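Local coordinates for protein succinate-semialdehyde dehydrogenase (Synechococcus sp., PDB 4ITA) that probably oxidises succinic semialdehyde to succinate with NADP as cofactor, as a member of the aldehyde dehydrogenase family, at residues Glu69-Glu74 and Ile83-Lys88; Ala105-Glu110 and Gly443-Val448. One frame throughout, in Å; residues are numbered along the deposited sequence.

Overall arrangement
Contact 1 is buried, joining helices 64-75 and 79-103 close to the NADPH-binding region, whereas contact 2 lies at the surface, about 33 Å away between centres, at the base of the arm formed by the strands that reach out from the body. They share no segment, but follow each other along the chain: helix 79-103 runs on from contact 1 and leads into strand 107-108 of contact 2. Their chemistry follows their setting. In contact 1 a methionine sulfur and methyl pack on a glutamate and an alanine, with no hydrogen bond across. Contact 2 rests on a single glutamate-arginine salt bridge supplemented by water, between segments more than 300 residues apart in sequence.

Contact 1. Residues Glu69-Glu74 and Ile83-Lys88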
loop_
_atom_site.group_PDB
_atom_site.type_symbol
_atom_site.label_atom_id
_atom_site.label_comp_id
_atom_site.label_asym_id
_atom_site.label_seq_id
_atom_site.Cartn_x
_atom_site.Cartn_y
_atom_site.Cartn_z
ATOM N N GLU A 69 0.126 20.523 -28.511
ATOM C CA GLU A 69 0.041 20.036 -29.885
ATOM C C GLU A 69 0.525 18.599 -29.982
ATOM O O GLU A 69 -0.006 17.799 -30.764
ATOM C CB GLU A 69 0.840 20.930 -30.838
ATOM C CG GLU A 69 0.675 20.558 -32.302
ATOM C CD GLU A 69 1.353 21.538 -33.241
ATOM O OE1 GLU A 69 2.243 22.284 -32.784
ATOM O OE2 GLU A 69 0.992 21.557 -34.436
ATOM N N ILE A 70 1.531 18.251 -29.183
ATOM C CA ILE A 70 2.028 16.877 -29.187
ATOM C C ILE A 70 0.929 15.944 -28.686
ATOM O O ILE A 70 0.667 14.907 -29.303
ATOM C CB ILE A 70 3.289 16.701 -28.316
ATOM C CG1 ILE A 70 4.405 17.648 -28.768
ATOM C CG2 ILE A 70 3.773 15.259 -28.373
ATOM C CD1 ILE A 70 5.603 17.637 -27.831
ATOM N N MET A 71 0.288 16.321 -27.577
ATOM C CA MET A 71 -0.799 15.522 -26.997
ATOM C C MET A 71 -1.928 15.319 -28.001
ATOM O O MET A 71 -2.381 14.196 -28.232
ATOM C CB MET A 71 -1.358 16.175 -25.724
ATOM C CG MET A 71 -0.361 16.329 -24.562
ATOM S SD MET A 71 -1.107 16.966 -23.025
ATOM C CE MET A 71 -0.061 18.402 -22.704
ATOM N N THR A 72 -2.397 16.413 -28.590
ATOM C CA THR A 72 -3.487 16.354 -29.560
ATOM C C THR A 72 -3.135 15.494 -30.769
ATOM O O THR A 72 -3.943 14.682 -31.214
ATOM C CB THR A 72 -3.877 17.771 -30.003
ATOM O OG1 THR A 72 -4.346 18.496 -28.862
ATOM C CG2 THR A 72 -4.966 17.736 -31.071
ATOM N N THR A 73 -1.924 15.658 -31.289
ATOM C CA THR A 73 -1.493 14.882 -32.440
ATOM C C THR A 73 -1.491 13.386 -32.144
ATOM O O THR A 73 -1.932 12.582 -32.964
ATOM C CB THR A 73 -0.086 15.305 -32.883
ATOM O OG1 THR A 73 -0.119 16.677 -33.290
ATOM C CG2 THR A 73 0.416 14.439 -34.034
ATOM N N GLU A 74 -0.990 13.006 -30.972
ATOM C CA GLU A 74 -0.855 11.587 -30.659
ATOM C C GLU A 74 -2.141 10.912 -30.200
ATOM O O GLU A 74 -2.381 9.758 -30.542
ATOM C CB GLU A 74 0.245 11.347 -29.619
ATOM C CG GLU A 74 1.641 11.695 -30.109
ATOM C CD GLU A 74 2.728 11.030 -29.291
ATOM O OE1 GLU A 74 2.783 11.272 -28.061
ATOM O OE2 GLU A 74 3.523 10.268 -29.885
ATOM N N ILE A 83 -3.807 22.210 -23.534
ATOM C CA ILE A 83 -3.182 23.373 -22.925
ATOM C C ILE A 83 -3.484 23.365 -21.431
ATOM O O ILE A 83 -2.583 23.527 -20.609
ATOM C CB ILE A 83 -3.660 24.691 -23.592
ATOM C CG1 ILE A 83 -3.013 24.846 -24.969
ATOM C CG2 ILE A 83 -3.331 25.895 -22.716
ATOM C CD1 ILE A 83 -3.613 25.957 -25.813
ATOM N N ALA A 84 -4.745 23.137 -21.069
ATOM C CA ALA A 84 -5.108 23.050 -19.661
ATOM C C ALA A 84 -4.348 21.923 -18.964
ATOM O O ALA A 84 -3.937 22.063 -17.807
ATOM C CB ALA A 84 -6.625 22.878 -19.492
ATOM N N GLU A 85 -4.147 20.806 -19.662
ATOM C CA GLU A 85 -3.421 19.685 -19.072
ATOM C C GLU A 85 -1.957 20.050 -18.785
ATOM O O GLU A 85 -1.405 19.683 -17.739
ATOM C CB GLU A 85 -3.517 18.432 -19.946
ATOM C CG GLU A 85 -2.773 17.275 -19.315
ATOM C CD GLU A 85 -2.908 15.961 -20.046
ATOM O OE1 GLU A 85 -3.792 15.803 -20.919
ATOM O OE2 GLU A 85 -2.113 15.059 -19.722
ATOM N N ALA A 86 -1.326 20.767 -19.708
ATOM C CA ALA A 86 0.044 21.224 -19.494
ATOM C C ALA A 86 0.104 22.191 -18.308
ATOM O O ALA A 86 1.027 22.146 -17.488
ATOM C CB ALA A 86 0.594 21.886 -20.749
ATOM N N GLU A 87 -0.896 23.059 -18.197
ATOM C CA GLU A 87 -0.964 23.988 -17.079
ATOM C C GLU A 87 -1.125 23.263 -15.745
ATOM O O GLU A 87 -0.491 23.622 -14.748
ATOM C CB GLU A 87 -2.118 24.974 -17.289
ATOM C CG GLU A 87 -1.882 25.967 -18.418
ATOM C CD GLU A 87 -3.112 26.799 -18.746
ATOM O OE1 GLU A 87 -2.964 27.803 -19.475
ATOM O OE2 GLU A 87 -4.217 26.445 -18.287
ATOM N N LYS A 88 -1.965 22.233 -15.724
ATOM C CA LYS A 88 -2.178 21.486 -14.492
ATOM C C LYS A 88 -0.925 20.692 -14.110
ATOM O O LYS A 88 -0.627 20.520 -12.922
ATOM C CB LYS A 88 -3.387 20.569 -14.644
ATOM C CG LYS A 88 -3.970 20.070 -13.340
ATOM C CD LYS A 88 -5.214 19.252 -13.610
ATOM C CE LYS A 88 -5.835 18.754 -12.326
ATOM N NZ LYS A 88 -7.177 18.175 -12.596
#
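Met71 faces Glu85 and Ala86 across two neighbouring helices, 64-75 and 79-103, whose backbones stay well apart here, with 9.3 Å between Met71 CA and Glu85 CA and no hydrogen bond crossing. The methionine side chain spans that distance. CG lies anti to the carbonyl carbon (chi1 -62°) and the chain runs straight through chi2, carrying SD over the carboxylate of Glu85. The sulfur lies 3.6 Å from Glu85 CD and as close to OE1, with OE2 slightly farther, so it covers the flat of the group instead of meeting one end. A bend at chi3 (-125°) then turns the methyl aside, placing Met71 CE 4.0 Å from Ala86 CB. The two successive helices belong to the cofactor-binding part of the aldehyde dehydrogenase fold, and the Glu85 side chain lies about 9 Å from the bound NADPH. Its OE1 forms a salt bridge with Lys77 and its OE2 accepts from the backbone N atoms of Phe136 and Trp137, where the chain enters helix 137-149. These bonds would probably fix the carboxylate's rotation and satisfy its buried charge. Met71 also touches Phe136 and, on helix 162-175, Cys164.

Contact 2. Residues Ala105-Glu110 and Gly443-Val448; sequences ANEYTE and GIRTFV. With EDO (1,2-ethanediol), chain F.
The base of the oligomerisation arm is the setting in which Glu107, on the short strand 107-108, meets Arg445 of the segment on helix 440-445. Extended beyond CG (chi2 173°), the glutamate reaches toward the guanidinium, and Arg445 NH2 donates to Glu107 OE2 at 2.9 Å with an N-H...O angle of 150°, in a salt bridge. The oxygen sits at the edge of the guanidinium, in its plane, yet is approached from above the carboxylate plane; the two groups stand 83° apart, so a single N-O pair carries the bridge. A water bridges the second pair of atoms, accepting from Arg445 NH1 and donating to Glu107 OE1, each at 2.9 Å. Arg445 NE donates to Phe103 O, and the guanidinium makes a cation-pi contact with Tyr120, whose OH is hydrogen-bonded to Glu107 OE1. Replacing Arg445 by a leucine would probably leave the Glu107 carboxylate without its charged mate and Phe103 O without this donor. Thr109 packs on Leu425 of the second subunit. Glu107 pairs by its backbone with Val118 of strand 115-129, a strand that also pairs antiparallel with 448-455: the arm characteristic of aldehyde dehydrogenase oligomers.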
loop_
_atom_site.group_PDB
_atom_site.type_symbol
_atom_site.label_atom_id
_atom_site.label_comp_id
_atom_site.label_asym_id
_atom_site.label_seq_id
_atom_site.Cartn_x
_atom_site.Cartn_y
_atom_site.Cartn_z
ATOM N N ALA A 105 9.019 16.336 6.611
ATOM C CA ALA A 105 9.741 16.673 7.840
ATOM C C ALA A 105 9.561 15.615 8.928
ATOM O O ALA A 105 8.539 14.922 8.976
ATOM C CB ALA A 105 9.291 18.030 8.353
ATOM N N ASN A 106 10.563 15.496 9.801
ATOM C CA ASN A 106 10.476 14.577 10.935
ATOM C C ASN A 106 9.219 14.829 11.749
ATOM O O ASN A 106 8.848 15.980 11.989
ATOM C CB ASN A 106 11.666 14.749 11.873
ATOM C CG ASN A 106 12.987 14.378 11.242
ATOM O OD1 ASN A 106 13.051 13.778 10.165
ATOM N ND2 ASN A 106 14.069 14.728 11.928
ATOM N N GLU A 107 8.577 13.755 12.188
ATOM C CA GLU A 107 7.431 13.874 13.082
ATOM C C GLU A 107 7.791 13.248 14.421
ATOM O O GLU A 107 8.022 12.043 14.509
ATOM C CB GLU A 107 6.191 13.226 12.462
ATOM C CG GLU A 107 5.725 13.967 11.205
ATOM C CD GLU A 107 4.607 13.270 10.444
ATOM O OE1 GLU A 107 4.546 12.025 10.459
ATOM O OE2 GLU A 107 3.797 13.982 9.816
ATOM N N TYR A 108 7.865 14.076 15.459
ATOM C CA TYR A 108 8.330 13.628 16.765
ATOM C C TYR A 108 7.177 13.120 17.615
ATOM O O TYR A 108 6.079 13.682 17.592
ATOM C CB TYR A 108 9.088 14.758 17.483
ATOM C CG TYR A 108 10.372 15.124 16.775
ATOM C CD1 TYR A 108 10.365 16.012 15.711
ATOM C CD2 TYR A 108 11.581 14.549 17.144
ATOM C CE1 TYR A 108 11.529 16.326 15.039
ATOM C CE2 TYR A 108 12.755 14.860 16.475
ATOM C CZ TYR A 108 12.718 15.752 15.426
ATOM O OH TYR A 108 13.873 16.068 14.746
ATOM N N THR A 109 7.431 12.043 18.351
ATOM C CA THR A 109 6.445 11.476 19.263
ATOM C C THR A 109 7.132 11.297 20.603
ATOM O O THR A 109 8.228 10.747 20.672
ATOM C CB THR A 109 5.933 10.116 18.755
ATOM O OG1 THR A 109 5.195 10.309 17.540
ATOM C CG2 THR A 109 5.025 9.452 19.790
ATOM N N GLU A 110 6.496 11.767 21.667
ATOM C CA GLU A 110 7.107 11.717 22.988
ATOM C C GLU A 110 7.104 10.305 23.566
ATOM O O GLU A 110 6.062 9.650 23.648
ATOM C CB GLU A 110 6.405 12.690 23.942
ATOM C CG GLU A 110 7.151 12.937 25.251
ATOM C CD GLU A 110 8.477 13.658 25.056
ATOM O OE1 GLU A 110 9.351 13.533 25.939
ATOM O OE2 GLU A 110 8.649 14.342 24.023
ATOM N N GLY A 443 0.418 11.777 -1.803
ATOM C CA GLY A 443 1.236 11.539 -2.980
ATOM C C GLY A 443 2.722 11.438 -2.690
ATOM O O GLY A 443 3.450 10.708 -3.364
ATOM N N ILE A 444 3.193 12.179 -1.697
ATOM C CA ILE A 444 4.622 12.163 -1.394
ATOM C C ILE A 444 4.961 11.192 -0.260
ATOM O O ILE A 444 6.131 10.933 0.015
ATOM C CB ILE A 444 5.165 13.599 -1.142
ATOM C CG1 ILE A 444 6.677 13.675 -1.400
ATOM C CG2 ILE A 444 4.766 14.123 0.239
ATOM C CD1 ILE A 444 7.223 15.092 -1.445
ATOM N N ARG A 445 3.941 10.638 0.385
ATOM C CA ARG A 445 4.166 9.665 1.457
ATOM C C ARG A 445 4.097 8.212 0.999
ATOM O O ARG A 445 4.511 7.321 1.727
ATOM C CB ARG A 445 3.173 9.874 2.602
ATOM C CG ARG A 445 3.400 11.139 3.397
ATOM C CD ARG A 445 4.696 11.103 4.197
ATOM N NE ARG A 445 4.784 12.239 5.114
ATOM C CZ ARG A 445 4.164 12.306 6.286
ATOM N NH1 ARG A 445 3.411 11.298 6.699
ATOM N NH2 ARG A 445 4.300 13.384 7.049
ATOM N N THR A 446 3.574 7.962 -0.195
ATOM C CA THR A 446 3.324 6.587 -0.631
ATOM C C THR A 446 4.586 5.750 -0.781
ATOM O O THR A 446 4.671 4.631 -0.272
ATOM C CB THR A 446 2.559 6.561 -1.950
ATOM O OG1 THR A 446 1.302 7.229 -1.771
ATOM C CG2 THR A 446 2.302 5.123 -2.382
ATOM N N PHE A 447 5.574 6.301 -1.472
ATOM C CA PHE A 447 6.763 5.533 -1.819
ATOM C C PHE A 447 8.011 6.054 -1.120
ATOM O O PHE A 447 9.038 6.310 -1.740
ATOM C CB PHE A 447 6.941 5.479 -3.338
ATOM C CG PHE A 447 5.834 4.738 -4.044
ATOM C CD1 PHE A 447 5.595 3.404 -3.766
ATOM C CD2 PHE A 447 5.016 5.391 -4.955
ATOM C CE1 PHE A 447 4.572 2.714 -4.410
ATOM C CE2 PHE A 447 3.993 4.714 -5.600
ATOM C CZ PHE A 447 3.770 3.375 -5.324
ATOM N N VAL A 448 7.899 6.206 0.193
ATOM C CA VAL A 448 9.045 6.515 1.030
ATOM C C VAL A 448 9.119 5.490 2.142
ATOM O O VAL A 448 8.117 4.842 2.472
ATOM C CB VAL A 448 8.966 7.929 1.656
ATOM C CG1 VAL A 448 9.022 9.004 0.577
ATOM C CG2 VAL A 448 7.699 8.080 2.484
HETATM C C1 EDO F . 7.105 9.795 -3.922
HETATM O O1 EDO F . 7.332 8.769 -4.911
HETATM C C2 EDO F . 6.726 9.189 -2.579
HETATM O O2 EDO F . 5.387 8.691 -2.716
HETATM O O HOH W 1 6.091 15.885 8.061
HETATM O O HOH W 2 1.985 11.470 9.210
#